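Local coordinates for flavin-dependent thymidylate synthase (Thermus thermophilus, PDB 6J61) that catalyses the reductive methylation of dUMP to dTMP, using FAD, NADPH and methylenetetrahydrofolate, and works as a homotetramer with an extra C-terminal domain, at the interface of chains A and B and the interface of chains A and C. Residues are numbered along the deposited sequence; one frame, centred on the assembly and turned at random. Chains: chain A/B/C, Flavin-dependent thymidylate synthase.

Contact 1: the interface of chains A and B. Residues chain A 84; chain B 84, 86-87.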
ATOM      1  N   ARG A  84       7.296   3.734  -0.467  1.00 36.27           N
ATOM      2  CA  ARG A  84       6.566   2.656  -1.100  1.00 37.71           C
ATOM      3  C   ARG A  84       5.270   3.008  -1.801  1.00 37.51           C
ATOM      4  O   ARG A  84       4.784   2.222  -2.614  1.00 38.93           O
ATOM      5  CB  ARG A  84       6.291   1.577  -0.049  1.00 39.80           C
ATOM      6  CG  ARG A  84       7.546   0.946   0.536  1.00 40.05           C
ATOM      7  CD  ARG A  84       7.259   0.275   1.872  1.00 42.57           C
ATOM      8  NE  ARG A  84       6.838   1.254   2.876  1.00 46.73           N
ATOM      9  CZ  ARG A  84       6.590   0.975   4.153  1.00 45.38           C
ATOM     10  NH1 ARG A  84       6.720  -0.264   4.601  1.00 44.30           N
ATOM     11  NH2 ARG A  84       6.201   1.942   4.979  1.00 44.44           N
TER
ATOM     12  N   ARG B  84       7.228  -3.548  -2.733  1.00 36.82           N
ATOM     13  CA  ARG B  84       6.758  -2.507  -1.852  1.00 38.38           C
ATOM     14  C   ARG B  84       5.902  -2.958  -0.689  1.00 38.47           C
ATOM     15  O   ARG B  84       5.891  -2.309   0.353  1.00 39.52           O
ATOM     16  CB  ARG B  84       6.003  -1.470  -2.679  1.00 39.29           C
ATOM     17  CG  ARG B  84       6.877  -0.668  -3.625  1.00 35.06           C
ATOM     18  CD  ARG B  84       6.039  -0.096  -4.731  1.00 33.77           C
ATOM     19  NE  ARG B  84       5.503  -1.185  -5.532  1.00 37.13           N
ATOM     20  CZ  ARG B  84       4.576  -1.050  -6.473  1.00 36.05           C
ATOM     21  NH1 ARG B  84       4.059   0.142  -6.742  1.00 36.68           N
ATOM     22  NH2 ARG B  84       4.169  -2.116  -7.148  1.00 35.67           N
ATOM     23  N   ALA B  86       6.040  -4.478   1.892  1.00 33.66           N
ATOM     24  CA  ALA B  86       6.816  -5.030   2.982  1.00 31.95           C
ATOM     25  C   ALA B  86       7.378  -3.886   3.788  1.00 31.53           C
ATOM     26  O   ALA B  86       7.399  -2.749   3.321  1.00 32.52           O
ATOM     27  CB  ALA B  86       7.959  -5.882   2.415  1.00 29.55           C
ATOM     28  N   SER B  87       7.812  -4.179   5.004  1.00 31.45           N
ATOM     29  CA  SER B  87       8.421  -3.160   5.848  1.00 31.10           C
ATOM     30  C   SER B  87       9.899  -3.499   5.906  1.00 31.92           C
ATOM     31  O   SER B  87      10.286  -4.666   5.978  1.00 32.14           O
ATOM     32  CB  SER B  87       7.829  -3.184   7.248  1.00 31.54           C
ATOM     33  OG  SER B  87       6.435  -2.968   7.196  1.00 38.14           O
TER

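Contact 2: the interface of chains A and C. Residues chain A 21-22, 26, 63; chain C 19-21, 65, 67.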
ATOM      1  N   MET A  21      -2.127  14.439 -13.843  1.00 37.19           N
ATOM      2  CA  MET A  21      -3.568  14.225 -13.893  1.00 37.59           C
ATOM      3  C   MET A  21      -4.270  15.098 -12.856  1.00 38.65           C
ATOM      4  O   MET A  21      -4.219  14.824 -11.655  1.00 39.22           O
ATOM      5  CB  MET A  21      -3.930  12.753 -13.638  1.00 38.97           C
ATOM      6  CG  MET A  21      -5.432  12.514 -13.683  1.00 38.96           C
ATOM      7  SD  MET A  21      -5.977  10.834 -13.369  1.00 43.43           S
ATOM      8  CE  MET A  21      -5.807  10.798 -11.656  1.00 41.13           C
ATOM      9  N   GLY A  22      -4.917  16.157 -13.330  1.00 38.93           N
ATOM     10  CA  GLY A  22      -5.636  17.054 -12.446  1.00 37.54           C
ATOM     11  C   GLY A  22      -4.792  18.139 -11.824  1.00 38.63           C
ATOM     12  O   GLY A  22      -3.561  18.045 -11.785  1.00 38.22           O
ATOM     13  N   ALA A  26      -9.228  19.539  -9.457  1.00 33.60           N
ATOM     14  CA  ALA A  26      -9.485  18.117  -9.273  1.00 31.83           C
ATOM     15  C   ALA A  26      -9.706  17.755  -7.795  1.00 32.15           C
ATOM     16  O   ALA A  26     -10.538  16.907  -7.464  1.00 30.23           O
ATOM     17  CB  ALA A  26      -8.332  17.318  -9.855  1.00 31.35           C
ATOM     18  N   MET A  63      -6.477  12.457  -5.708  1.00 32.58           N
ATOM     19  CA  MET A  63      -7.063  12.471  -7.040  1.00 32.98           C
ATOM     20  C   MET A  63      -6.203  13.219  -8.039  1.00 34.20           C
ATOM     21  O   MET A  63      -6.564  13.332  -9.209  1.00 38.33           O
ATOM     22  CB  MET A  63      -8.472  13.065  -7.025  1.00 32.83           C
ATOM     23  CG  MET A  63      -9.505  12.222  -6.281  1.00 33.23           C
ATOM     24  SD  MET A  63      -9.393  10.476  -6.692  1.00 37.03           S
ATOM     25  CE  MET A  63     -10.561   9.723  -5.566  1.00 30.62           C
TER
ATOM     26  N   ASP C  19     -11.293  11.279 -15.481  1.00 40.90           N
ATOM     27  CA  ASP C  19     -10.005  11.661 -16.042  1.00 40.74           C
ATOM     28  C   ASP C  19      -9.123  10.455 -16.275  1.00 40.86           C
ATOM     29  O   ASP C  19      -9.392   9.367 -15.764  1.00 40.63           O
ATOM     30  CB  ASP C  19      -9.279  12.646 -15.115  1.00 41.74           C
ATOM     31  CG  ASP C  19      -8.226  13.466 -15.849  1.00 45.25           C
ATOM     32  OD1 ASP C  19      -7.981  13.159 -17.038  1.00 45.30           O
ATOM     33  OD2 ASP C  19      -7.644  14.410 -15.252  1.00 42.73           O
ATOM     34  N   GLN C  20      -8.055  10.661 -17.038  1.00 39.77           N
ATOM     35  CA  GLN C  20      -7.139   9.584 -17.369  1.00 39.94           C
ATOM     36  C   GLN C  20      -5.748  10.133 -17.606  1.00 39.73           C
ATOM     37  O   GLN C  20      -5.586  11.216 -18.146  1.00 38.70           O
ATOM     38  CB  GLN C  20      -7.640   8.867 -18.626  1.00 41.91           C
ATOM     39  CG  GLN C  20      -6.777   7.730 -19.150  1.00 40.76           C
ATOM     40  CD  GLN C  20      -7.277   7.244 -20.506  1.00 42.29           C
ATOM     41  OE1 GLN C  20      -8.468   7.351 -20.804  1.00 41.77           O
ATOM     42  NE2 GLN C  20      -6.375   6.700 -21.324  1.00 39.83           N
ATOM     43  N   MET C  21      -4.742   9.372 -17.201  1.00 40.56           N
ATOM     44  CA  MET C  21      -3.364   9.791 -17.375  1.00 41.60           C
ATOM     45  C   MET C  21      -2.633   8.711 -18.161  1.00 41.79           C
ATOM     46  O   MET C  21      -2.414   7.599 -17.663  1.00 41.76           O
ATOM     47  CB  MET C  21      -2.690  10.008 -16.006  1.00 43.35           C
ATOM     48  CG  MET C  21      -1.219  10.426 -16.079  1.00 44.40           C
ATOM     49  SD  MET C  21      -0.391  10.595 -14.467  1.00 46.12           S
ATOM     50  CE  MET C  21       0.630   9.189 -14.480  1.00 44.09           C
ATOM     51  N   VAL C  65      -3.185   5.783 -15.389  1.00 35.60           N
ATOM     52  CA  VAL C  65      -4.223   5.898 -14.364  1.00 35.15           C
ATOM     53  C   VAL C  65      -5.603   6.407 -14.804  1.00 36.21           C
ATOM     54  O   VAL C  65      -5.716   7.361 -15.567  1.00 36.30           O
ATOM     55  CB  VAL C  65      -3.729   6.825 -13.205  1.00 32.94           C
ATOM     56  CG1 VAL C  65      -4.833   7.033 -12.180  1.00 31.27           C
ATOM     57  CG2 VAL C  65      -2.502   6.230 -12.547  1.00 30.41           C
ATOM     58  N   LYS C  67      -9.619   7.522 -13.382  1.00 35.30           N
ATOM     59  CA  LYS C  67     -10.369   8.033 -12.244  1.00 35.01           C
ATOM     60  C   LYS C  67     -11.848   8.048 -12.677  1.00 36.37           C
ATOM     61  O   LYS C  67     -12.213   8.709 -13.643  1.00 37.13           O
ATOM     62  CB  LYS C  67      -9.886   9.450 -11.900  1.00 32.36           C
ATOM     63  CG  LYS C  67     -10.287   9.940 -10.514  1.00 33.18           C
ATOM     64  CD  LYS C  67     -10.313  11.476 -10.410  1.00 30.32           C
ATOM     65  CE  LYS C  67      -8.999  12.125 -10.817  1.00 32.33           C
ATOM     66  NZ  LYS C  67      -9.048  13.623 -10.739  1.00 31.26           N
TER
HETATM   67  O   HOH W   1      -6.083  16.342 -15.892  1.00 39.38           O

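Contact 1: the interface of chains A and B
A:Arg84 and B:Arg84 face each other where the ThyX motif, the RHRTASVNEIS stretch running from residue 82 to residue 92, meets its own copy in the neighbouring subunit. Both arginines sit in the loop ahead of strand 87-90, and that loop also helps to form the FAD sites shared between subunits of this flavin-dependent thymidylate synthase.

A hydrogen bond runs from A:Arg84 NH1, a terminal guanidinium nitrogen, to the main-chain carbonyl B:Ala86 O at 2.9 Å. It is fairly straight, with 160° at the hydrogen. The carbonyl oxygen lies almost exactly in the guanidinium plane, meeting the flat group at its edge, whereas the nitrogen itself is tilted 32° from the plane of the carbonyl. B:Ser87 follows along the same edge: its CA is 3.6 Å from A:Arg84 NH1, and its hydroxyl OG, at 3.8 Å from that nitrogen, is a neighbour in the guanidinium plane without a hydrogen bond.

Carbon packing joins the stems of the two arginines. A:Arg84 CB and B:Arg84 CB meet at 4.0 Å, and from there the side chains run away in opposite directions, each passing across the oxygen end of the other's backbone carbonyl. On one side A:Arg84 CD lies 3.3 Å from B:Arg84 O; on the other B:Arg84 CD lies 3.4 Å from A:Arg84 O. A:Arg84 CD also passes 3.4 Å from B:Ala86 O, bringing the methylene and the guanidinium of one side chain to the same carbonyl oxygen.

In A:Arg84 the chain is extended at chi2. The bend at chi3 (-64°) carries NE away from chain B, and NH1, on the same side of the guanidinium as CD, turns back to B:Ala86 O. B:Arg84 has nearly the same torsions, as expected at a two-fold interface where each contact recurs with the chains exchanged.

Contact 2: the interface of chains A and C
The end of strand 13-21 in chain A packs against strands 13-21 and 65-73 of chain C, with the 3-10 helix 59-63 and helix 24-32 of chain A at the flank. A:Met21 is the central apolar side chain. Its CG is anti to the backbone N (chi1 180°); the extended chain carries CG to C:Asp19, and the turn about CG-SD (chi3) sets CE against C:Val65 and C:Lys67.

Different parts of this methionine meet different partners. A:Met21 CB touches C:Met21 CB at 3.8 Å, an encounter of the same residue from both subunits. Further out, A:Met21 CG lies over the face of the C:Asp19 carboxylate, 3.3 Å from C:Asp19 OD2, as the two side chains run past each other in opposite directions. The terminal methyl CE rests 3.6 Å from C:Lys67 CE and also reaches C:Val65 CG1, the methionine and valine side chains crossing at about a right angle.

C:Lys67 combines apolar and polar contact. Its aliphatic chain lies against A:Met63, with the sulfur SD near CG and CD of the lysine. The bend at chi3 (-55°) then directs the amine NZ to the backbone carbonyl A:Met63 O, 2.9 Å away, forming a hydrogen bond in which NZ stands 22° out of the carbonyl plane. A:Ala26 CB borders the same amine.

On the other flank a water joins the subunits, lying 2.8 Å from A:Gly22 N and 2.6 Å from C:Asp19 OD2. The second carboxylate oxygen, OD1, accepts from C:Gln20 N within its own chain, above the carboxylate plane, which helps to fix the turn of the group. By coupling the end of one strand and a neighbouring 3-10 helix to two strands of another subunit, this patch, repeated by the two-fold symmetry, helps to hold the homotetramer together.

Contact 1 and contact 2 lie about 25 Å apart, measured between the centres of their C-alpha atoms, and share no residue. Chain A takes part in both, pairing with chain B through the ThyX motif loop and with chain C through strand and helix elements, so one subunit is tied to two neighbours. The centre of contact 1 lies about 12 Å from B:Arg184, probably an active-site residue that helps to activate dUMP, and that of contact 2 about 21 Å from C:Arg184. Arg84 and Ala86 line FAD pockets, tying contact 1 directly to the three-monomer flavin sites, whereas contact 2 is probably structural.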